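Local structure of metallopeptidase containing co-catalytic metalloactive site (Shewanella denitrificans OS217, 3B2Y) at residues A[87-90]-A[91-95]; A[253-256]-A[257-260]; A[264-267]-A[268-271]. The protein probably acts as a zinc-dependent metallocarboxypeptidase-like hydrolase of the peptidase M14 family, and holds a nickel ion at its metal site in this crystal. All blocks are in the same frame, centred on the assembly; numbering follows the deposited sequence.

Contact 1 (A[87-90]-A[91-95]); sequences LHFL and RGLQP
Leu-93 sets both of its methyl groups against Phe-89, four residues back along the chain where helix 81-92 gives way to a loop. CD2 lies 4.0 Å above the plane of the Phe-89 ring, displaced toward its rim, and CD1 meets ring atom CE2 of Phe-89 at 3.8 Å. The same CD1 is 3.8 Å from CD2 of Leu-90, so one methyl bridges two side chains of the helix. With CG of Leu-93 opposite its carbonyl carbon (chi1 -68°), the branch folds back over the last turn, and CG comes to 3.4 Å from the Phe-89 O. The backbone tightens here: Arg-91 N bonds to Leu-87 O in the ordinary i to i+4 way, Gly-92 N keeps a weak i+4 bond to His-88 O while bonding to Phe-89 O at 3.0 Å, and Leu-93 N bonds i+3 to Leu-90 O at 3.2 Å. Replacing Leu-93 by an alanine removes both methyls, which would probably uncover part of the Phe-89 face and leave Leu-90 CD2 without its methyl neighbour. Helix 253-271 lies beyond Phe-89, while Leu-93 O receives a hydrogen bond from Arg-38. At this end of the helix in the beta-alpha-beta unit of strand 68-73, helix 81-92 and strand 102-106, dispersion between hydrocarbon surfaces therefore holds the side chains, whereas the directional bonds come from the backbone.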
ATOM      1  N   LEU A  87      -4.267  -1.832   9.082  1.00 31.38           N
ATOM      2  CA  LEU A  87      -4.793  -1.793  10.428  1.00 31.21           C
ATOM      3  C   LEU A  87      -4.703  -3.150  11.132  1.00 31.01           C
ATOM      4  O   LEU A  87      -4.386  -3.217  12.337  1.00 28.43           O
ATOM      5  CB  LEU A  87      -6.215  -1.247  10.407  1.00 28.43           C
ATOM      6  CG  LEU A  87      -6.910  -0.881  11.690  1.00 41.22           C
ATOM      7  CD1 LEU A  87      -6.015  -0.017  12.584  1.00 37.89           C
ATOM      8  CD2 LEU A  87      -8.166  -0.129  11.270  1.00 33.03           C
ATOM      9  N   HIS A  88      -4.955  -4.234  10.390  1.00 27.94           N
ATOM     10  CA  HIS A  88      -4.841  -5.598  10.895  1.00 29.55           C
ATOM     11  C   HIS A  88      -3.376  -5.894  11.264  1.00 30.30           C
ATOM     12  O   HIS A  88      -3.070  -6.380  12.351  1.00 30.24           O
ATOM     13  CB  HIS A  88      -5.353  -6.585   9.809  1.00 29.16           C
ATOM     14  CG  HIS A  88      -5.397  -8.016  10.243  1.00 31.36           C
ATOM     15  ND1 HIS A  88      -4.373  -8.903   9.961  1.00 43.75           N
ATOM     16  CD2 HIS A  88      -6.318  -8.715  10.944  1.00 28.91           C
ATOM     17  CE1 HIS A  88      -4.673 -10.089  10.466  1.00 45.12           C
ATOM     18  NE2 HIS A  88      -5.844 -10.001  11.070  1.00 34.98           N
ATOM     19  N   PHE A  89      -2.487  -5.439  10.389  1.00 29.69           N
ATOM     20  CA  PHE A  89      -1.047  -5.578  10.547  1.00 30.48           C
ATOM     21  C   PHE A  89      -0.584  -4.853  11.809  1.00 29.90           C
ATOM     22  O   PHE A  89       0.072  -5.438  12.631  1.00 30.65           O
ATOM     23  CB  PHE A  89      -0.374  -5.059   9.295  1.00 31.59           C
ATOM     24  CG  PHE A  89       1.093  -5.019   9.363  1.00 33.47           C
ATOM     25  CD1 PHE A  89       1.807  -6.184   9.423  1.00 34.03           C
ATOM     26  CD2 PHE A  89       1.758  -3.805   9.344  1.00 42.06           C
ATOM     27  CE1 PHE A  89       3.181  -6.148   9.494  1.00 44.78           C
ATOM     28  CE2 PHE A  89       3.140  -3.767   9.391  1.00 45.22           C
ATOM     29  CZ  PHE A  89       3.836  -4.933   9.465  1.00 36.60           C
ATOM     30  N   LEU A  90      -1.004  -3.617  11.966  1.00 29.03           N
ATOM     31  CA  LEU A  90      -0.708  -2.774  13.150  1.00 32.17           C
ATOM     32  C   LEU A  90      -1.225  -3.374  14.446  1.00 31.41           C
ATOM     33  O   LEU A  90      -0.546  -3.356  15.488  1.00 30.38           O
ATOM     34  CB  LEU A  90      -1.327  -1.397  12.986  1.00 29.83           C
ATOM     35  CG  LEU A  90      -0.670  -0.576  11.891  1.00 34.96           C
ATOM     36  CD1 LEU A  90      -1.266   0.799  11.872  1.00 36.38           C
ATOM     37  CD2 LEU A  90       0.847  -0.529  12.022  1.00 38.72           C
ATOM     38  N   ARG A  91      -2.411  -3.956  14.384  1.00 33.43           N
ATOM     39  CA  ARG A  91      -2.941  -4.633  15.571  1.00 34.34           C
ATOM     40  C   ARG A  91      -2.014  -5.743  16.057  1.00 31.73           C
ATOM     41  O   ARG A  91      -1.973  -6.002  17.256  1.00 35.27           O
ATOM     42  CB  ARG A  91      -4.373  -5.154  15.341  1.00 35.52           C
ATOM     43  CG  ARG A  91      -5.400  -4.057  15.229  1.00 39.36           C
ATOM     44  CD  ARG A  91      -6.775  -4.498  15.651  1.00 47.97           C
ATOM     45  NE  ARG A  91      -7.713  -3.393  15.477  1.00 51.58           N
ATOM     46  CZ  ARG A  91      -9.039  -3.508  15.378  1.00 59.28           C
ATOM     47  NH1 ARG A  91      -9.640  -4.698  15.408  1.00 56.84           N
ATOM     48  NH2 ARG A  91      -9.769  -2.410  15.215  1.00 63.40           N
ATOM     49  N   GLY A  92      -1.264  -6.381  15.156  1.00 33.44           N
ATOM     50  CA  GLY A  92      -0.391  -7.512  15.495  1.00 32.64           C
ATOM     51  C   GLY A  92       0.995  -7.140  16.023  1.00 32.33           C
ATOM     52  O   GLY A  92       1.660  -7.961  16.633  1.00 32.09           O
ATOM     53  N   LEU A  93       1.387  -5.884  15.856  1.00 31.71           N
ATOM     54  CA  LEU A  93       2.740  -5.394  16.147  1.00 31.50           C
ATOM     55  C   LEU A  93       2.886  -4.959  17.603  1.00 30.21           C
ATOM     56  O   LEU A  93       1.941  -4.494  18.183  1.00 27.99           O
ATOM     57  CB  LEU A  93       2.982  -4.135  15.310  1.00 30.31           C
ATOM     58  CG  LEU A  93       3.071  -4.300  13.800  1.00 38.61           C
ATOM     59  CD1 LEU A  93       3.525  -3.003  13.137  1.00 39.47           C
ATOM     60  CD2 LEU A  93       3.992  -5.457  13.457  1.00 40.05           C
ATOM     61  N   GLN A  94       4.111  -5.004  18.111  1.00 28.94           N
ATOM     62  CA  GLN A  94       4.484  -4.362  19.356  1.00 29.60           C
ATOM     63  C   GLN A  94       5.527  -3.279  19.090  1.00 28.11           C
ATOM     64  O   GLN A  94       6.243  -3.312  18.076  1.00 30.16           O
ATOM     65  CB  GLN A  94       5.034  -5.424  20.340  1.00 33.06           C
ATOM     66  CG  GLN A  94       3.959  -6.399  20.939  1.00 33.18           C
ATOM     67  CD  GLN A  94       2.831  -5.661  21.687  1.00 33.09           C
ATOM     68  OE1 GLN A  94       3.079  -4.725  22.440  1.00 37.73           O
ATOM     69  NE2 GLN A  94       1.593  -6.099  21.479  1.00 43.67           N
ATOM     70  N   PRO A  95       5.670  -2.328  20.005  1.00 31.19           N
ATOM     71  CA  PRO A  95       6.709  -1.330  19.809  1.00 33.67           C
ATOM     72  C   PRO A  95       8.134  -1.836  19.577  1.00 34.98           C
ATOM     73  O   PRO A  95       8.910  -1.122  18.944  1.00 38.75           O
ATOM     74  CB  PRO A  95       6.642  -0.517  21.094  1.00 36.62           C
ATOM     75  CG  PRO A  95       5.251  -0.655  21.551  1.00 34.46           C
ATOM     76  CD  PRO A  95       4.910  -2.071  21.241  1.00 31.16           C
TER

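Contact 2 (A[253-256]-A[257-260]); sequences FDRR and VQAN
The Phe-253 ring carries CG2 of Val-257 over one face, in a CH-pi contact with that methyl 4.0 Å from the ring centroid and 29° off the normal. Its closest ring atom to the methyl is CE2, 3.6 Å from Val-257 CG2. At the ring's edge, in its plane, lies NH1 of Arg-256; conversely, Phe-253 CD1 sits 3.3 Å above the plane of the Arg-256 guanidinium, near its rim. The ring thus presents a face to the valine and its edge to the cation. Phe-253 reaches Val-257 because its CG is turned opposite the backbone N (chi1 -174°), which lays the ring alongside the following turn. The Arg-256 chain bends at chi2 and chi3, and its NE forms a salt bridge with Glu-171 while NH1 bonds to Glu-251 O and the group also makes a cation-pi contact with Trp-13.

Beneath the side chains the helical i to i+4 bonds run without a break from Val-257 to Asn-260. Arg-256 O accepts twice, from Asn-260 N at 3.0 Å and from Asn-260 ND2 at 2.8 Å, and the two donors approach from opposite faces of the carbonyl plane. The ND2 bond keeps its acceptor close to the Asn-260 amide plane. ND2 also bonds to Thr-247 OG1, so the buried amide is fixed by two partners, about 8 Å, side chain to side chain, from Glu-246, the predicted proton donor/acceptor in strand 242-248.

This first part of helix 253-271 packs on helix 81-92 through Ala-81 and His-88 and on strand 242-248 through Thr-247.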
ATOM      1  N   PHE A 253     -13.457 -10.521   1.526  1.00 31.88           N
ATOM      2  CA  PHE A 253     -12.836  -9.309   1.996  1.00 32.27           C
ATOM      3  C   PHE A 253     -11.904  -9.583   3.146  1.00 28.74           C
ATOM      4  O   PHE A 253     -10.785  -9.133   3.148  1.00 30.24           O
ATOM      5  CB  PHE A 253     -13.897  -8.271   2.415  1.00 31.28           C
ATOM      6  CG  PHE A 253     -13.313  -6.939   2.775  1.00 30.48           C
ATOM      7  CD1 PHE A 253     -12.807  -6.103   1.795  1.00 30.72           C
ATOM      8  CD2 PHE A 253     -13.179  -6.560   4.103  1.00 35.75           C
ATOM      9  CE1 PHE A 253     -12.245  -4.891   2.119  1.00 33.29           C
ATOM     10  CE2 PHE A 253     -12.607  -5.336   4.438  1.00 32.26           C
ATOM     11  CZ  PHE A 253     -12.130  -4.514   3.461  1.00 32.10           C
ATOM     12  N   ASP A 254     -12.373 -10.332   4.128  1.00 32.80           N
ATOM     13  CA  ASP A 254     -11.540 -10.576   5.308  1.00 35.21           C
ATOM     14  C   ASP A 254     -10.292 -11.419   4.988  1.00 30.85           C
ATOM     15  O   ASP A 254      -9.226 -11.203   5.563  1.00 30.77           O
ATOM     16  CB  ASP A 254     -12.387 -11.124   6.458  1.00 34.66           C
ATOM     17  CG  ASP A 254     -13.228 -10.011   7.158  1.00 46.34           C
ATOM     18  OD1 ASP A 254     -12.844  -8.803   7.091  1.00 49.17           O
ATOM     19  OD2 ASP A 254     -14.279 -10.348   7.767  1.00 52.93           O
ATOM     20  N   ARG A 255     -10.401 -12.315   4.024  1.00 28.99           N
ATOM     21  CA  ARG A 255      -9.219 -12.996   3.519  1.00 30.04           C
ATOM     22  C   ARG A 255      -8.253 -12.029   2.812  1.00 27.99           C
ATOM     23  O   ARG A 255      -7.032 -12.234   2.814  1.00 25.86           O
ATOM     24  CB  ARG A 255      -9.634 -14.091   2.535  1.00 31.45           C
ATOM     25  CG  ARG A 255      -8.621 -15.177   2.341  1.00 37.57           C
ATOM     26  CD  ARG A 255      -9.257 -16.463   1.805  1.00 39.65           C
ATOM     27  NE  ARG A 255      -8.226 -17.475   1.586  1.00 43.95           N
ATOM     28  CZ  ARG A 255      -7.668 -18.202   2.550  1.00 48.59           C
ATOM     29  NH1 ARG A 255      -8.028 -18.055   3.820  1.00 54.83           N
ATOM     30  NH2 ARG A 255      -6.728 -19.084   2.241  1.00 49.41           N
ATOM     31  N   ARG A 256      -8.787 -11.007   2.156  1.00 29.63           N
ATOM     32  CA  ARG A 256      -7.917 -10.033   1.489  1.00 28.49           C
ATOM     33  C   ARG A 256      -7.200  -9.192   2.501  1.00 24.29           C
ATOM     34  O   ARG A 256      -6.033  -8.929   2.319  1.00 28.59           O
ATOM     35  CB  ARG A 256      -8.707  -9.119   0.537  1.00 30.90           C
ATOM     36  CG  ARG A 256      -9.030  -9.802  -0.829  1.00 29.97           C
ATOM     37  CD  ARG A 256     -10.439  -9.487  -1.288  1.00 33.23           C
ATOM     38  NE  ARG A 256     -10.648  -8.056  -1.385  1.00 28.91           N
ATOM     39  CZ  ARG A 256     -11.843  -7.481  -1.492  1.00 33.61           C
ATOM     40  NH1 ARG A 256     -12.930  -8.221  -1.569  1.00 33.59           N
ATOM     41  NH2 ARG A 256     -11.969  -6.174  -1.468  1.00 32.29           N
ATOM     42  N   VAL A 257      -7.881  -8.902   3.597  1.00 26.84           N
ATOM     43  CA  VAL A 257      -7.314  -8.151   4.716  1.00 28.11           C
ATOM     44  C   VAL A 257      -6.177  -8.945   5.294  1.00 28.17           C
ATOM     45  O   VAL A 257      -5.076  -8.407   5.463  1.00 29.58           O
ATOM     46  CB  VAL A 257      -8.394  -7.843   5.778  1.00 26.87           C
ATOM     47  CG1 VAL A 257      -7.755  -7.289   7.041  1.00 29.01           C
ATOM     48  CG2 VAL A 257      -9.448  -6.838   5.195  1.00 28.27           C
ATOM     49  N   GLN A 258      -6.416 -10.243   5.490  1.00 29.06           N
ATOM     50  CA  GLN A 258      -5.398 -11.154   5.994  1.00 28.97           C
ATOM     51  C   GLN A 258      -4.187 -11.276   5.078  1.00 31.40           C
ATOM     52  O   GLN A 258      -3.060 -11.252   5.558  1.00 29.83           O
ATOM     53  CB  GLN A 258      -6.004 -12.537   6.306  1.00 27.37           C
ATOM     54  CG  GLN A 258      -6.904 -12.485   7.530  1.00 31.18           C
ATOM     55  CD  GLN A 258      -7.811 -13.719   7.651  1.00 36.41           C
ATOM     56  OE1 GLN A 258      -8.161 -14.370   6.654  1.00 44.15           O
ATOM     57  NE2 GLN A 258      -8.171 -14.051   8.880  1.00 43.25           N
ATOM     58  N   ALA A 259      -4.417 -11.414   3.777  1.00 28.03           N
ATOM     59  CA  ALA A 259      -3.368 -11.531   2.797  1.00 31.50           C
ATOM     60  C   ALA A 259      -2.483 -10.266   2.725  1.00 31.26           C
ATOM     61  O   ALA A 259      -1.253 -10.381   2.654  1.00 32.34           O
ATOM     62  CB  ALA A 259      -3.942 -11.876   1.409  1.00 30.35           C
ATOM     63  N   ASN A 260      -3.110  -9.102   2.694  1.00 30.20           N
ATOM     64  CA  ASN A 260      -2.401  -7.790   2.772  1.00 31.71           C
ATOM     65  C   ASN A 260      -1.505  -7.678   4.011  1.00 30.38           C
ATOM     66  O   ASN A 260      -0.313  -7.345   3.904  1.00 28.21           O
ATOM     67  CB  ASN A 260      -3.406  -6.652   2.745  1.00 30.21           C
ATOM     68  CG  ASN A 260      -3.795  -6.264   1.316  1.00 42.26           C
ATOM     69  OD1 ASN A 260      -3.083  -5.512   0.656  1.00 53.96           O
ATOM     70  ND2 ASN A 260      -4.910  -6.773   0.842  1.00 39.33           N
TER

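Contact 3 (A[264-267]-A[268-271]); sequences MGQF and IAHC
From Met-264 to Cys-271 the backbone keeps regular helical i to i+4 bonds, among them Ala-269 N to Gly-265 O at 2.9 Å; Phe-267 O takes Cys-271 N at 2.9 Å, and His-270 N adds a weak bond to that oxygen. On the side-chain level Cys-271 and Phe-267 make a sulfur-aromatic contact. SG lies 4.5 Å from the ring centroid, 35° off the normal, an oblique approach whose closest ring atom is CE1 at 3.9 Å from SG. The sulfur gets there because it is placed opposite the Cys-271 carbonyl carbon (chi1 -66°), bringing it also to 3.4 Å from Phe-267 O. Gln-266 bends at chi2, and its NE2 comes to 4.2 Å from His-270 CB, their amide and ring planes being 56° apart. Met-264, present as selenomethionine, carries its selenium into the neighbouring core.

Phe-267 settles on Leu-69 and Ile-71 of strand 68-73 and on Leu-167 of strand 165-172, and both it and Cys-271 meet Phe-192 of helix 191-201. Met-264 lies between the sheet and helix 81-92, touching Ile-71, Leu-167, Cys-169 and Met-86.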
HETATM    1  N   MSE A 264       2.676  -7.599   4.130  1.00 28.53           N
HETATM    2  CA  MSE A 264       3.361  -6.607   4.924  1.00 30.40           C
HETATM    3  C   MSE A 264       4.328  -7.258   5.914  1.00 31.54           C
HETATM    4  O   MSE A 264       5.425  -6.765   6.139  1.00 29.45           O
HETATM    5  CB  MSE A 264       2.336  -5.720   5.645  1.00 28.21           C
HETATM    6  CG  MSE A 264       1.622  -4.788   4.772  1.00 28.72           C
HETATM    7 SE   MSE A 264       0.197  -3.860   5.748  0.75 38.50          SE
HETATM    8  CE  MSE A 264      -0.952  -3.341   4.241  1.00 42.75           C
ATOM      9  N   GLY A 265       3.920  -8.378   6.507  1.00 31.74           N
ATOM     10  CA  GLY A 265       4.750  -9.100   7.439  1.00 32.74           C
ATOM     11  C   GLY A 265       5.953  -9.692   6.753  1.00 32.48           C
ATOM     12  O   GLY A 265       7.046  -9.669   7.298  1.00 33.18           O
ATOM     13  N   GLN A 266       5.745 -10.213   5.543  1.00 29.49           N
ATOM     14  CA  GLN A 266       6.863 -10.769   4.732  1.00 30.74           C
ATOM     15  C   GLN A 266       7.828  -9.669   4.271  1.00 29.42           C
ATOM     16  O   GLN A 266       9.076  -9.884   4.173  1.00 28.21           O
ATOM     17  CB  GLN A 266       6.284 -11.540   3.541  1.00 27.41           C
ATOM     18  CG  GLN A 266       7.337 -12.136   2.578  1.00 30.34           C
ATOM     19  CD  GLN A 266       8.345 -12.955   3.268  1.00 36.59           C
ATOM     20  OE1 GLN A 266       8.015 -13.684   4.190  1.00 41.67           O
ATOM     21  NE2 GLN A 266       9.603 -12.854   2.843  1.00 44.74           N
ATOM     22  N   PHE A 267       7.290  -8.491   3.963  1.00 29.32           N
ATOM     23  CA  PHE A 267       8.136  -7.370   3.475  1.00 28.30           C
ATOM     24  C   PHE A 267       9.135  -7.001   4.590  1.00 31.04           C
ATOM     25  O   PHE A 267      10.338  -6.869   4.382  1.00 31.51           O
ATOM     26  CB  PHE A 267       7.193  -6.210   3.096  1.00 30.17           C
ATOM     27  CG  PHE A 267       7.862  -4.887   2.870  1.00 29.58           C
ATOM     28  CD1 PHE A 267       8.659  -4.658   1.753  1.00 34.19           C
ATOM     29  CD2 PHE A 267       7.666  -3.841   3.733  1.00 32.67           C
ATOM     30  CE1 PHE A 267       9.247  -3.381   1.537  1.00 28.11           C
ATOM     31  CE2 PHE A 267       8.250  -2.603   3.502  1.00 31.80           C
ATOM     32  CZ  PHE A 267       9.059  -2.399   2.427  1.00 30.65           C
ATOM     33  N   ILE A 268       8.600  -6.877   5.785  1.00 28.03           N
ATOM     34  CA  ILE A 268       9.367  -6.591   7.002  1.00 33.22           C
ATOM     35  C   ILE A 268      10.326  -7.716   7.359  1.00 30.36           C
ATOM     36  O   ILE A 268      11.466  -7.444   7.666  1.00 29.98           O
ATOM     37  CB  ILE A 268       8.453  -6.292   8.198  1.00 31.61           C
ATOM     38  CG1 ILE A 268       7.761  -4.925   8.050  1.00 36.15           C
ATOM     39  CG2 ILE A 268       9.265  -6.297   9.537  1.00 37.48           C
ATOM     40  CD1 ILE A 268       7.355  -4.372   9.406  1.00 58.40           C
ATOM     41  N   ALA A 269       9.889  -8.976   7.259  1.00 30.57           N
ATOM     42  CA  ALA A 269      10.794 -10.099   7.464  1.00 31.51           C
ATOM     43  C   ALA A 269      12.018 -10.106   6.513  1.00 31.13           C
ATOM     44  O   ALA A 269      13.116 -10.530   6.902  1.00 31.46           O
ATOM     45  CB  ALA A 269      10.058 -11.434   7.355  1.00 30.62           C
ATOM     46  N   HIS A 270      11.824  -9.683   5.268  1.00 27.46           N
ATOM     47  CA  HIS A 270      12.900  -9.711   4.261  1.00 25.05           C
ATOM     48  C   HIS A 270      13.810  -8.544   4.442  1.00 28.28           C
ATOM     49  O   HIS A 270      15.019  -8.696   4.431  1.00 27.93           O
ATOM     50  CB  HIS A 270      12.351  -9.690   2.829  1.00 27.73           C
ATOM     51  CG  HIS A 270      13.420  -9.895   1.812  1.00 30.37           C
ATOM     52  ND1 HIS A 270      14.144  -8.862   1.267  1.00 35.60           N
ATOM     53  CD2 HIS A 270      13.941 -11.026   1.309  1.00 31.57           C
ATOM     54  CE1 HIS A 270      15.058  -9.351   0.455  1.00 31.15           C
ATOM     55  NE2 HIS A 270      14.938 -10.661   0.443  1.00 39.63           N
ATOM     56  N   CYS A 271      13.194  -7.381   4.702  1.00 31.06           N
ATOM     57  CA  CYS A 271      13.884  -6.088   4.685  1.00 30.14           C
ATOM     58  C   CYS A 271      14.394  -5.628   6.033  1.00 35.86           C
ATOM     59  O   CYS A 271      15.301  -4.799   6.096  1.00 41.38           O
ATOM     60  CB  CYS A 271      12.970  -5.019   4.106  1.00 29.68           C
ATOM     61  SG  CYS A 271      12.606  -5.290   2.352  1.00 38.89           S
TER

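Overall arrangement
Contacts 2 and 3 are successive stretches of one helix, 253-271, whereas contact 1 closes the neighbouring helix 81-92, and contact 1 meets both. Phe-89 of contact 1 brings its CZ to 3.6 Å from Ile-268 CD1 of contact 3, and His-88 CB lies 3.7 Å from Val-257 CG1 of contact 2, so the two helices are joined by apolar packing together with a hydrogen bond between His-88 ND1 and Ser-261 OG. Contact 2 is the buried one and the richest in charge and polarity, lying nearer the metal site than contact 3. Contacts 1 and 3 are only partly buried and rely on aliphatic, aromatic and sulfur packing, away from the annotated sites.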